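Local coordinates for protein L-amino acid deaminase (Proteus vulgaris, PDB 5I39) that probably deaminates L-amino acids oxidatively, working as a membrane-bound flavoprotein with a bound flavin-adenine dinucleotide cofactor, at residues S77-Q82 against F184-A189; L257-S262 against M348-D353; N355-E360 against N370-W375. All coordinates share one frame; numbering follows the deposited sequence.

Contact 1: S77-Q82 against F184-A189. With FAD (flavin-adenine dinucleotide), chain B.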
# COMPACT_ATOMS: atom_id res chain seq x y z
N SER A 77 6.70 1.71 -4.74
CA SER A 77 7.47 0.68 -5.46
C SER A 77 8.49 -0.02 -4.57
O SER A 77 9.41 -0.64 -5.09
CB SER A 77 8.17 1.30 -6.67
OG SER A 77 9.10 2.29 -6.27
N ARG A 78 8.30 0.03 -3.24
CA ARG A 78 9.30 -0.48 -2.29
C ARG A 78 8.71 -1.41 -1.22
O ARG A 78 9.40 -1.81 -0.28
CB ARG A 78 10.03 0.70 -1.63
CG ARG A 78 10.77 1.58 -2.63
CD ARG A 78 11.43 2.80 -1.99
NE ARG A 78 12.74 2.49 -1.43
CZ ARG A 78 13.85 2.26 -2.13
NH1 ARG A 78 13.84 2.29 -3.47
NH2 ARG A 78 14.98 1.98 -1.50
N PHE A 79 7.45 -1.79 -1.41
CA PHE A 79 6.70 -2.50 -0.38
C PHE A 79 6.96 -4.01 -0.37
O PHE A 79 7.50 -4.56 -1.31
CB PHE A 79 5.21 -2.17 -0.53
CG PHE A 79 4.66 -2.46 -1.89
CD1 PHE A 79 4.33 -3.76 -2.25
CD2 PHE A 79 4.46 -1.45 -2.83
CE1 PHE A 79 3.82 -4.05 -3.49
CE2 PHE A 79 3.94 -1.73 -4.08
CZ PHE A 79 3.61 -3.04 -4.41
N TYR A 80 6.53 -4.67 0.70
CA TYR A 80 6.69 -6.11 0.86
C TYR A 80 5.75 -6.88 -0.06
O TYR A 80 6.17 -7.85 -0.69
CB TYR A 80 6.45 -6.53 2.31
CG TYR A 80 6.48 -8.02 2.57
CD1 TYR A 80 7.48 -8.84 2.05
CD2 TYR A 80 5.49 -8.62 3.36
CE1 TYR A 80 7.49 -10.21 2.31
CE2 TYR A 80 5.51 -9.98 3.63
CZ TYR A 80 6.51 -10.77 3.10
OH TYR A 80 6.56 -12.12 3.36
N GLY A 81 4.49 -6.46 -0.09
CA GLY A 81 3.54 -6.90 -1.11
C GLY A 81 2.38 -7.77 -0.68
O GLY A 81 1.86 -8.51 -1.51
N GLN A 82 1.95 -7.66 0.57
CA GLN A 82 0.79 -8.42 1.03
C GLN A 82 -0.41 -7.51 1.28
O GLN A 82 -0.27 -6.39 1.79
CB GLN A 82 1.12 -9.25 2.28
CG GLN A 82 1.47 -8.47 3.53
CD GLN A 82 1.94 -9.37 4.66
OE1 GLN A 82 1.65 -10.57 4.67
NE2 GLN A 82 2.65 -8.80 5.62
N PHE A 184 0.83 -8.54 -4.28
CA PHE A 184 1.14 -7.66 -5.41
C PHE A 184 2.63 -7.34 -5.36
O PHE A 184 3.22 -7.30 -4.29
CB PHE A 184 0.27 -6.37 -5.51
CG PHE A 184 -0.24 -5.82 -4.19
CD1 PHE A 184 0.53 -5.83 -3.02
CD2 PHE A 184 -1.50 -5.22 -4.14
CE1 PHE A 184 0.03 -5.31 -1.84
CE2 PHE A 184 -2.00 -4.69 -2.95
CZ PHE A 184 -1.23 -4.74 -1.80
N ASP A 185 3.22 -7.14 -6.53
CA ASP A 185 4.68 -7.04 -6.64
C ASP A 185 5.07 -5.58 -6.88
O ASP A 185 4.55 -4.94 -7.80
CB ASP A 185 5.20 -7.91 -7.79
CG ASP A 185 4.76 -9.37 -7.69
OD1 ASP A 185 4.32 -9.82 -6.61
OD2 ASP A 185 4.87 -10.07 -8.71
N PRO A 186 6.02 -5.05 -6.08
CA PRO A 186 6.33 -3.62 -6.18
C PRO A 186 7.05 -3.18 -7.45
O PRO A 186 7.09 -1.99 -7.74
CB PRO A 186 7.18 -3.38 -4.93
CG PRO A 186 7.83 -4.69 -4.67
CD PRO A 186 6.78 -5.70 -5.00
N GLU A 187 7.58 -4.13 -8.22
CA GLU A 187 8.18 -3.80 -9.51
C GLU A 187 7.14 -3.51 -10.59
O GLU A 187 7.50 -3.03 -11.66
CB GLU A 187 9.10 -4.93 -9.97
CG GLU A 187 10.27 -5.21 -9.03
CD GLU A 187 9.89 -5.98 -7.77
OE1 GLU A 187 8.93 -6.79 -7.82
OE2 GLU A 187 10.55 -5.77 -6.74
N VAL A 188 5.87 -3.82 -10.32
CA VAL A 188 4.81 -3.74 -11.33
C VAL A 188 3.55 -2.96 -10.91
O VAL A 188 3.10 -2.11 -11.66
CB VAL A 188 4.37 -5.16 -11.78
CG1 VAL A 188 3.29 -5.08 -12.86
CG2 VAL A 188 5.56 -5.95 -12.29
N ALA A 189 2.98 -3.26 -9.74
CA ALA A 189 1.59 -2.89 -9.45
C ALA A 189 1.27 -1.40 -9.64
O ALA A 189 0.35 -1.06 -10.37
CB ALA A 189 1.20 -3.34 -8.06
PA FAD B . 4.35 7.31 -1.90
O1A FAD B . 5.66 7.53 -1.14
O2A FAD B . 4.34 6.07 -2.78
O5B FAD B . 4.03 8.52 -2.87
C5B FAD B . 4.00 9.88 -2.44
C4B FAD B . 4.55 10.69 -3.60
O4B FAD B . 4.39 12.09 -3.30
C3B FAD B . 6.04 10.44 -3.81
O3B FAD B . 6.26 9.90 -5.11
C2B FAD B . 6.65 11.83 -3.59
O2B FAD B . 7.81 12.09 -4.41
C1B FAD B . 5.48 12.76 -3.89
N9A FAD B . 5.55 14.08 -3.27
C8A FAD B . 5.76 14.35 -2.00
N7A FAD B . 5.70 15.68 -1.74
C5A FAD B . 5.44 16.23 -2.92
C6A FAD B . 5.24 17.60 -3.40
N6A FAD B . 5.33 18.64 -2.55
N1A FAD B . 4.97 17.79 -4.71
C2A FAD B . 4.87 16.76 -5.56
N3A FAD B . 5.05 15.49 -5.20
C4A FAD B . 5.32 15.20 -3.92
N1 FAD B . 1.43 -1.69 2.21
C2 FAD B . 0.71 -2.79 2.00
O2 FAD B . -0.51 -2.65 1.79
N3 FAD B . 1.28 -4.02 2.02
C4 FAD B . 2.57 -4.24 2.27
O4 FAD B . 3.03 -5.37 2.25
C4X FAD B . 3.44 -3.09 2.54
N5 FAD B . 4.76 -3.20 2.86
C5X FAD B . 5.53 -2.10 2.91
C6 FAD B . 6.91 -2.20 3.02
C7 FAD B . 7.73 -1.07 3.01
C7M FAD B . 9.24 -1.21 3.08
C8 FAD B . 7.13 0.26 2.91
C8M FAD B . 7.97 1.52 2.86
C9 FAD B . 5.74 0.36 2.82
C9A FAD B . 4.92 -0.76 2.82
N10 FAD B . 3.52 -0.66 2.74
C10 FAD B . 2.75 -1.79 2.47
C1' FAD B . 2.86 0.63 2.73
C2' FAD B . 2.63 1.19 1.38
O2' FAD B . 3.78 0.95 0.57
C3' FAD B . 2.36 2.69 1.55
O3' FAD B . 1.35 2.93 2.56
C4' FAD B . 1.90 3.36 0.28
O4' FAD B . 2.79 3.04 -0.80
C5' FAD B . 1.86 4.86 0.48
O5' FAD B . 1.48 5.43 -0.77
P FAD B . 1.57 7.04 -0.95
O1P FAD B . 1.05 7.34 -2.32
O2P FAD B . 0.98 7.72 0.26
O3P FAD B . 3.17 7.33 -0.81
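In the pocket that holds the isoalloxazine of FAD, Phe79 of 77-82 packs against Pro186 of 184-189. Pro186 CB lies 3.6 Å from the centroid of the Phe79 ring and 10° off its normal, a CH-pi contact over the centre of one face. Toward the far end of the ring, Phe79 CZ approaches Pro186 CA to 3.3 Å, so the proline backbone presses on the phenyl as well. Phe79 CG sits between its backbone N and carbonyl carbon (chi1 56°), and one atom earlier CB rests 3.5 Å from FAD C5X; a single residue therefore touches both flavin and 184-189. Phe184 meets the same phenyl obliquely, planes at 71°, with Phe79 CE1 3.8 Å from Phe184 CD1, while Phe184 O comes to the edge of the Phe79 ring.

One backbone bond joins the loops: Phe184 N donates to Gly81 O at 3.0 Å, nearly straight. Gly81 has a positive phi, and its lack of a side chain leaves room for Phe184 O. Its amide and that of Gln82 both donate to FAD O4, each N to O distance being 3.0 Å, and FAD N3 donates to Gln82 O at 2.8 Å. Two N-H groups on O4 would be expected to polarise the pyrimidine end of the flavin.

Met377 of helix 376-392 touches Phe79, Phe184 and Ala189, the last already in helix 189-199. From strand 283-287, Arg286 bonds to Tyr80 O and forms a salt bridge with Asp185, tying both loops to that strand.

Contact 2: L257-S262 against M348-D353. With FAD (flavin-adenine dinucleotide), chain B; EDO (1,2-ethanediol), chain K.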
# COMPACT_ATOMS: atom_id res chain seq x y z
N LEU A 257 5.04 10.07 12.49
CA LEU A 257 6.44 9.83 12.82
C LEU A 257 7.03 8.80 11.86
O LEU A 257 6.32 7.90 11.39
CB LEU A 257 6.62 9.42 14.28
CG LEU A 257 6.49 10.56 15.30
CD1 LEU A 257 6.46 10.00 16.71
CD2 LEU A 257 7.60 11.60 15.18
N PRO A 258 8.33 8.94 11.54
CA PRO A 258 8.96 8.03 10.60
C PRO A 258 9.07 6.59 11.10
O PRO A 258 9.22 6.35 12.30
CB PRO A 258 10.37 8.63 10.42
CG PRO A 258 10.23 10.05 10.80
CD PRO A 258 9.25 10.04 11.92
N ALA A 259 8.99 5.65 10.17
CA ALA A 259 9.32 4.26 10.41
C ALA A 259 10.07 3.77 9.19
O ALA A 259 9.88 4.28 8.08
CB ALA A 259 8.06 3.44 10.64
N TYR A 260 10.93 2.78 9.39
CA TYR A 260 11.77 2.25 8.32
C TYR A 260 11.72 0.73 8.33
O TYR A 260 11.59 0.12 9.39
CB TYR A 260 13.21 2.75 8.47
CG TYR A 260 13.31 4.25 8.41
CD1 TYR A 260 13.45 4.90 7.19
CD2 TYR A 260 13.23 5.03 9.57
CE1 TYR A 260 13.53 6.29 7.11
CE2 TYR A 260 13.30 6.41 9.50
CZ TYR A 260 13.45 7.04 8.27
OH TYR A 260 13.53 8.40 8.19
N GLN A 261 11.82 0.14 7.15
CA GLN A 261 11.72 -1.30 6.99
C GLN A 261 12.57 -1.75 5.81
O GLN A 261 12.60 -1.07 4.78
CB GLN A 261 10.25 -1.68 6.79
CG GLN A 261 9.94 -3.16 6.75
CD GLN A 261 8.45 -3.42 6.96
OE1 GLN A 261 7.93 -3.20 8.04
NE2 GLN A 261 7.76 -3.87 5.92
N SER A 262 13.27 -2.87 5.99
CA SER A 262 14.10 -3.45 4.94
C SER A 262 13.34 -4.54 4.19
O SER A 262 12.41 -5.15 4.74
CB SER A 262 15.39 -4.03 5.52
OG SER A 262 16.27 -2.99 5.92
N MSE A 348 8.47 4.97 5.83
CA MSE A 348 7.04 5.21 6.05
C MSE A 348 6.86 6.35 7.01
O MSE A 348 7.81 6.80 7.66
CB MSE A 348 6.36 3.98 6.65
CG MSE A 348 6.42 2.78 5.71
SE MSE A 348 5.52 1.19 6.41
CE MSE A 348 7.24 0.31 6.74
N ALA A 349 5.62 6.82 7.12
CA ALA A 349 5.25 7.81 8.12
C ALA A 349 3.89 7.40 8.66
O ALA A 349 2.93 7.26 7.90
CB ALA A 349 5.20 9.20 7.50
N ILE A 350 3.82 7.23 9.98
CA ILE A 350 2.73 6.54 10.65
C ILE A 350 2.13 7.47 11.70
O ILE A 350 2.86 8.17 12.41
CB ILE A 350 3.25 5.24 11.31
CG1 ILE A 350 3.94 4.33 10.28
CG2 ILE A 350 2.15 4.47 12.03
CD1 ILE A 350 3.07 3.89 9.11
N ALA A 351 0.80 7.47 11.80
CA ALA A 351 0.08 8.28 12.79
C ALA A 351 0.22 7.66 14.19
O ALA A 351 0.50 6.47 14.30
CB ALA A 351 -1.38 8.41 12.40
N PRO A 352 -0.00 8.45 15.26
CA PRO A 352 0.14 7.94 16.64
C PRO A 352 -0.65 6.67 16.98
O PRO A 352 -0.18 5.86 17.79
CB PRO A 352 -0.36 9.11 17.49
CG PRO A 352 -0.06 10.31 16.69
CD PRO A 352 -0.19 9.91 15.25
N ASP A 353 -1.82 6.49 16.37
CA ASP A 353 -2.66 5.31 16.60
C ASP A 353 -2.54 4.24 15.51
O ASP A 353 -3.32 3.29 15.49
CB ASP A 353 -4.12 5.73 16.82
CG ASP A 353 -4.75 6.38 15.60
OD1 ASP A 353 -4.12 6.43 14.52
OD2 ASP A 353 -5.89 6.86 15.72
PA FAD B . 4.35 7.31 -1.90
O1A FAD B . 5.66 7.53 -1.14
O2A FAD B . 4.34 6.07 -2.78
O5B FAD B . 4.03 8.52 -2.87
C5B FAD B . 4.00 9.88 -2.44
C4B FAD B . 4.55 10.69 -3.60
O4B FAD B . 4.39 12.09 -3.30
C3B FAD B . 6.04 10.44 -3.81
O3B FAD B . 6.26 9.90 -5.11
C2B FAD B . 6.65 11.83 -3.59
O2B FAD B . 7.81 12.09 -4.41
C1B FAD B . 5.48 12.76 -3.89
N9A FAD B . 5.55 14.08 -3.27
C8A FAD B . 5.76 14.35 -2.00
N7A FAD B . 5.70 15.68 -1.74
C5A FAD B . 5.44 16.23 -2.92
C6A FAD B . 5.24 17.60 -3.40
N6A FAD B . 5.33 18.64 -2.55
N1A FAD B . 4.97 17.79 -4.71
C2A FAD B . 4.87 16.76 -5.56
N3A FAD B . 5.05 15.49 -5.20
C4A FAD B . 5.32 15.20 -3.92
N1 FAD B . 1.43 -1.69 2.21
C2 FAD B . 0.71 -2.79 2.00
O2 FAD B . -0.51 -2.65 1.79
N3 FAD B . 1.28 -4.02 2.02
C4 FAD B . 2.57 -4.24 2.27
O4 FAD B . 3.03 -5.37 2.25
C4X FAD B . 3.44 -3.09 2.54
N5 FAD B . 4.76 -3.20 2.86
C5X FAD B . 5.53 -2.10 2.91
C6 FAD B . 6.91 -2.20 3.02
C7 FAD B . 7.73 -1.07 3.01
C7M FAD B . 9.24 -1.21 3.08
C8 FAD B . 7.13 0.26 2.91
C8M FAD B . 7.97 1.52 2.86
C9 FAD B . 5.74 0.36 2.82
C9A FAD B . 4.92 -0.76 2.82
N10 FAD B . 3.52 -0.66 2.74
C10 FAD B . 2.75 -1.79 2.47
C1' FAD B . 2.86 0.63 2.73
C2' FAD B . 2.63 1.19 1.38
O2' FAD B . 3.78 0.95 0.57
C3' FAD B . 2.36 2.69 1.55
O3' FAD B . 1.35 2.93 2.56
C4' FAD B . 1.90 3.36 0.28
O4' FAD B . 2.79 3.04 -0.80
C5' FAD B . 1.86 4.86 0.48
O5' FAD B . 1.48 5.43 -0.77
P FAD B . 1.57 7.04 -0.95
O1P FAD B . 1.05 7.34 -2.32
O2P FAD B . 0.98 7.72 0.26
O3P FAD B . 3.17 7.33 -0.81
C1 EDO K . 3.84 -2.69 6.13
O1 EDO K . 2.65 -3.26 5.58
C2 EDO K . 3.67 -2.45 7.63
O2 EDO K . 4.94 -2.21 8.25
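Leu257 with Ile350 and Ala259 with Met348 form antiparallel hydrogen-bonded pairs, two bonds each, with Pro258 and Ala349 as the non-hydrogen-bonded pair between them, on strand segments whose directions differ by 135°. Pro258 has no N-H to give, and this register asks for none; its CA instead approaches Met348 O at 3.4 Å as a CA-H...O contact. The Ala259-Met348 pair is uneven. Met348 N reaches Ala259 O at 2.7 Å, whereas Ala259 N approaches Met348 O at 3.0 Å from 52° out of the carbonyl plane.

Leu257, Ala259, Met348 and Ile350 turn their side chains to the same face, where Ala259 CB lies 4.2 Å from Ile350 CG1. The pairing joins strands 257-266 and 340-350 of the large mixed sheet, and at Met348 this sheet reaches the dimethylbenzene end of the flavin, consistent with the FAD-dependent oxidoreductase (DAO) family to which the chain is assigned.

Met348, present as selenomethionine, sets CG 3.5 Å from FAD C8M and its selenium near FAD C9. The bend at chi3 (-108°) turns CE toward 257-262, 3.6 Å from Gln261 CB, the two side chains crossing obliquely. Gln261 has CG anti to its backbone N and stays extended beyond it, which carries the amide over to the cofactor. NE2 of Gln261 stands 3.5 Å from FAD C6 and also makes a weak bond to Val299 O. On the other branch, Gln261 OE1 accepts a weak 3.2 Å bond from O2 of an ethanediol, probably from the crystallisation liquor, which also touches Met348 CE.

Contact 3: N355-E360 against N370-W375. With FAD (flavin-adenine dinucleotide), chain B; EDO (1,2-ethanediol), chain K.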
# COMPACT_ATOMS: atom_id res chain seq x y z
N ASN A 355 -3.31 4.26 12.42
CA ASN A 355 -4.37 4.25 11.41
C ASN A 355 -4.17 5.40 10.43
O ASN A 355 -3.48 6.37 10.75
CB ASN A 355 -5.74 4.31 12.08
CG ASN A 355 -6.02 3.10 12.94
OD1 ASN A 355 -5.51 2.00 12.68
ND2 ASN A 355 -6.81 3.28 13.99
N PRO A 356 -4.78 5.32 9.23
CA PRO A 356 -4.56 6.35 8.21
C PRO A 356 -5.08 7.73 8.57
O PRO A 356 -5.89 7.88 9.49
CB PRO A 356 -5.33 5.81 7.00
CG PRO A 356 -5.40 4.34 7.21
CD PRO A 356 -5.58 4.20 8.69
N ILE A 357 -4.57 8.73 7.85
CA ILE A 357 -5.15 10.07 7.87
C ILE A 357 -5.78 10.30 6.50
O ILE A 357 -5.08 10.47 5.50
CB ILE A 357 -4.14 11.17 8.25
CG1 ILE A 357 -3.61 10.91 9.66
CG2 ILE A 357 -4.80 12.54 8.18
CD1 ILE A 357 -2.46 11.80 10.10
N ILE A 358 -7.11 10.25 6.48
CA ILE A 358 -7.91 10.43 5.27
C ILE A 358 -8.96 11.43 5.71
O ILE A 358 -9.90 11.07 6.40
CB ILE A 358 -8.58 9.12 4.81
CG1 ILE A 358 -7.55 8.00 4.60
CG2 ILE A 358 -9.36 9.36 3.52
CD1 ILE A 358 -8.14 6.61 4.64
N SER A 359 -8.78 12.70 5.36
CA SER A 359 -9.45 13.76 6.10
C SER A 359 -9.62 15.05 5.33
O SER A 359 -8.78 15.42 4.51
CB SER A 359 -8.65 14.05 7.37
OG SER A 359 -9.35 14.91 8.26
N GLU A 360 -10.69 15.77 5.66
CA GLU A 360 -10.80 17.18 5.34
C GLU A 360 -9.83 17.96 6.22
O GLU A 360 -9.36 17.48 7.25
CB GLU A 360 -12.22 17.69 5.59
CG GLU A 360 -13.28 17.04 4.73
CD GLU A 360 -14.65 17.65 4.94
OE1 GLU A 360 -14.82 18.85 4.65
OE2 GLU A 360 -15.56 16.93 5.40
N ASN A 370 -4.80 12.33 2.07
CA ASN A 370 -4.87 10.87 2.05
C ASN A 370 -3.45 10.36 2.22
O ASN A 370 -2.68 10.32 1.27
CB ASN A 370 -5.47 10.38 0.72
CG ASN A 370 -5.66 8.87 0.68
OD1 ASN A 370 -5.46 8.17 1.67
ND2 ASN A 370 -6.07 8.36 -0.47
N THR A 371 -3.09 10.00 3.45
CA THR A 371 -1.69 9.73 3.78
C THR A 371 -1.54 8.96 5.09
O THR A 371 -2.51 8.44 5.64
CB THR A 371 -0.89 11.07 3.78
OG1 THR A 371 0.49 10.82 3.53
CG2 THR A 371 -1.05 11.85 5.09
N ALA A 372 -0.30 8.88 5.56
CA ALA A 372 0.04 8.41 6.90
C ALA A 372 -0.38 6.96 7.15
O ALA A 372 -0.88 6.63 8.21
CB ALA A 372 -0.55 9.33 7.97
N THR A 373 -0.15 6.10 6.16
CA THR A 373 -0.52 4.70 6.30
C THR A 373 0.64 3.76 6.02
O THR A 373 1.44 3.98 5.11
CB THR A 373 -1.74 4.35 5.42
OG1 THR A 373 -2.04 2.96 5.60
CG2 THR A 373 -1.50 4.64 3.94
N GLY A 374 0.69 2.69 6.82
CA GLY A 374 1.60 1.57 6.60
C GLY A 374 1.01 0.46 5.74
O GLY A 374 1.66 -0.56 5.54
N TRP A 375 -0.20 0.67 5.22
CA TRP A 375 -0.93 -0.34 4.45
C TRP A 375 -1.61 0.28 3.22
O TRP A 375 -2.67 -0.18 2.79
CB TRP A 375 -1.97 -1.01 5.35
CG TRP A 375 -1.39 -1.86 6.42
CD1 TRP A 375 -1.31 -1.58 7.74
CD2 TRP A 375 -0.81 -3.16 6.25
NE1 TRP A 375 -0.72 -2.61 8.42
CE2 TRP A 375 -0.39 -3.59 7.52
CE3 TRP A 375 -0.59 -3.99 5.14
CZ2 TRP A 375 0.22 -4.83 7.73
CZ3 TRP A 375 0.02 -5.22 5.34
CH2 TRP A 375 0.43 -5.63 6.62
PA FAD B . 4.35 7.31 -1.90
O1A FAD B . 5.66 7.53 -1.14
O2A FAD B . 4.34 6.07 -2.78
O5B FAD B . 4.03 8.52 -2.87
C5B FAD B . 4.00 9.88 -2.44
C4B FAD B . 4.55 10.69 -3.60
O4B FAD B . 4.39 12.09 -3.30
C3B FAD B . 6.04 10.44 -3.81
O3B FAD B . 6.26 9.90 -5.11
C2B FAD B . 6.65 11.83 -3.59
O2B FAD B . 7.81 12.09 -4.41
C1B FAD B . 5.48 12.76 -3.89
N9A FAD B . 5.55 14.08 -3.27
C8A FAD B . 5.76 14.35 -2.00
N7A FAD B . 5.70 15.68 -1.74
C5A FAD B . 5.44 16.23 -2.92
C6A FAD B . 5.24 17.60 -3.40
N6A FAD B . 5.33 18.64 -2.55
N1A FAD B . 4.97 17.79 -4.71
C2A FAD B . 4.87 16.76 -5.56
N3A FAD B . 5.05 15.49 -5.20
C4A FAD B . 5.32 15.20 -3.92
N1 FAD B . 1.43 -1.69 2.21
C2 FAD B . 0.71 -2.79 2.00
O2 FAD B . -0.51 -2.65 1.79
N3 FAD B . 1.28 -4.02 2.02
C4 FAD B . 2.57 -4.24 2.27
O4 FAD B . 3.03 -5.37 2.25
C4X FAD B . 3.44 -3.09 2.54
N5 FAD B . 4.76 -3.20 2.86
C5X FAD B . 5.53 -2.10 2.91
C6 FAD B . 6.91 -2.20 3.02
C7 FAD B . 7.73 -1.07 3.01
C7M FAD B . 9.24 -1.21 3.08
C8 FAD B . 7.13 0.26 2.91
C8M FAD B . 7.97 1.52 2.86
C9 FAD B . 5.74 0.36 2.82
C9A FAD B . 4.92 -0.76 2.82
N10 FAD B . 3.52 -0.66 2.74
C10 FAD B . 2.75 -1.79 2.47
C1' FAD B . 2.86 0.63 2.73
C2' FAD B . 2.63 1.19 1.38
O2' FAD B . 3.78 0.95 0.57
C3' FAD B . 2.36 2.69 1.55
O3' FAD B . 1.35 2.93 2.56
C4' FAD B . 1.90 3.36 0.28
O4' FAD B . 2.79 3.04 -0.80
C5' FAD B . 1.86 4.86 0.48
O5' FAD B . 1.48 5.43 -0.77
P FAD B . 1.57 7.04 -0.95
O1P FAD B . 1.05 7.34 -2.32
O2P FAD B . 0.98 7.72 0.26
O3P FAD B . 3.17 7.33 -0.81
C1 EDO K . 3.84 -2.69 6.13
O1 EDO K . 2.65 -3.26 5.58
C2 EDO K . 3.67 -2.45 7.63
O2 EDO K . 4.94 -2.21 8.25
O HOH W 1 -0.85 5.42 10.60
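The outer chain of Ile357 lies against the methyl of Ala372, CD1 of Ile357 being 3.8 Å from Ala372 CB. Ile357 CG1 is anti to its carbonyl carbon (chi1 -62°), and CG1 and CD1 both rest on the alanine. Ala372 adopts a left-handed backbone conformation just after the strand ends, and its CB points toward the partner segment.

Ile358 and Asn370 behave differently: the two lie side by side, pointing the same way from the opposite face of the hairpin. Asn370 CG is anti to its backbone N (chi1 -176°), and OD1 ends 3.6 Å from Ile358 CG1, a packing contact, while ND2 makes a weak bond to Thr52 OG1. Before strand 357-360 begins, the Pro356 ring crosses the Thr373 side chain at a slant, with Pro356 CG 4.0 Å from Thr373 OG1. That hydroxyl oxygen accepts Trp375 N at 3.0 Å in an ST turn and is also bonded to Glu379.

Paired backbone bonds between Ile357 and Thr371 fix the antiparallel register. Where the strands part, a water donates to Ala372 O at 2.7 Å and more weakly to Asn355 O, linking the two backbones. Beyond it the chain turns to the cofactor: FAD O3' donates to Thr373 O at 2.8 Å, and ethanediol O1 donates to Gly374 O at 2.9 Å. The same O1 lies 3.1 Å above one face of the Trp375 ring, offset toward the rim.

Strands 357-360 and 367-371 form a hairpin at one side of the six-stranded Rossmann-type sheet. Trp375 occupies the N-cap position of helix 376-392, which covers Ile358 and Asn370, while helix 90-103 packs on Asn355 and Pro356.

In the fold
The three contacts follow one another along the chain, each closing before the next opens, and all touch FAD. Contact 1 lies about 18 Å, centre to centre, from contact 2 and about 19 Å from contact 3; contacts 2 and 3 are about 12 Å apart. Contact 2 belongs to the large mixed sheet and contact 3 to the six-stranded sheet, and they touch directly, Ile350 CD1 lying 3.5 Å from Gly374 N. Contact 1 meets contact 3 where Gln82 O packs on Trp375. Helix 376-392 also touches contact 1. The flavin is thus touched by strands of the large sheet at contact 2, by the loop after strand 367-371 at contact 3, and by the loop leading into strand 82-83 at contact 1.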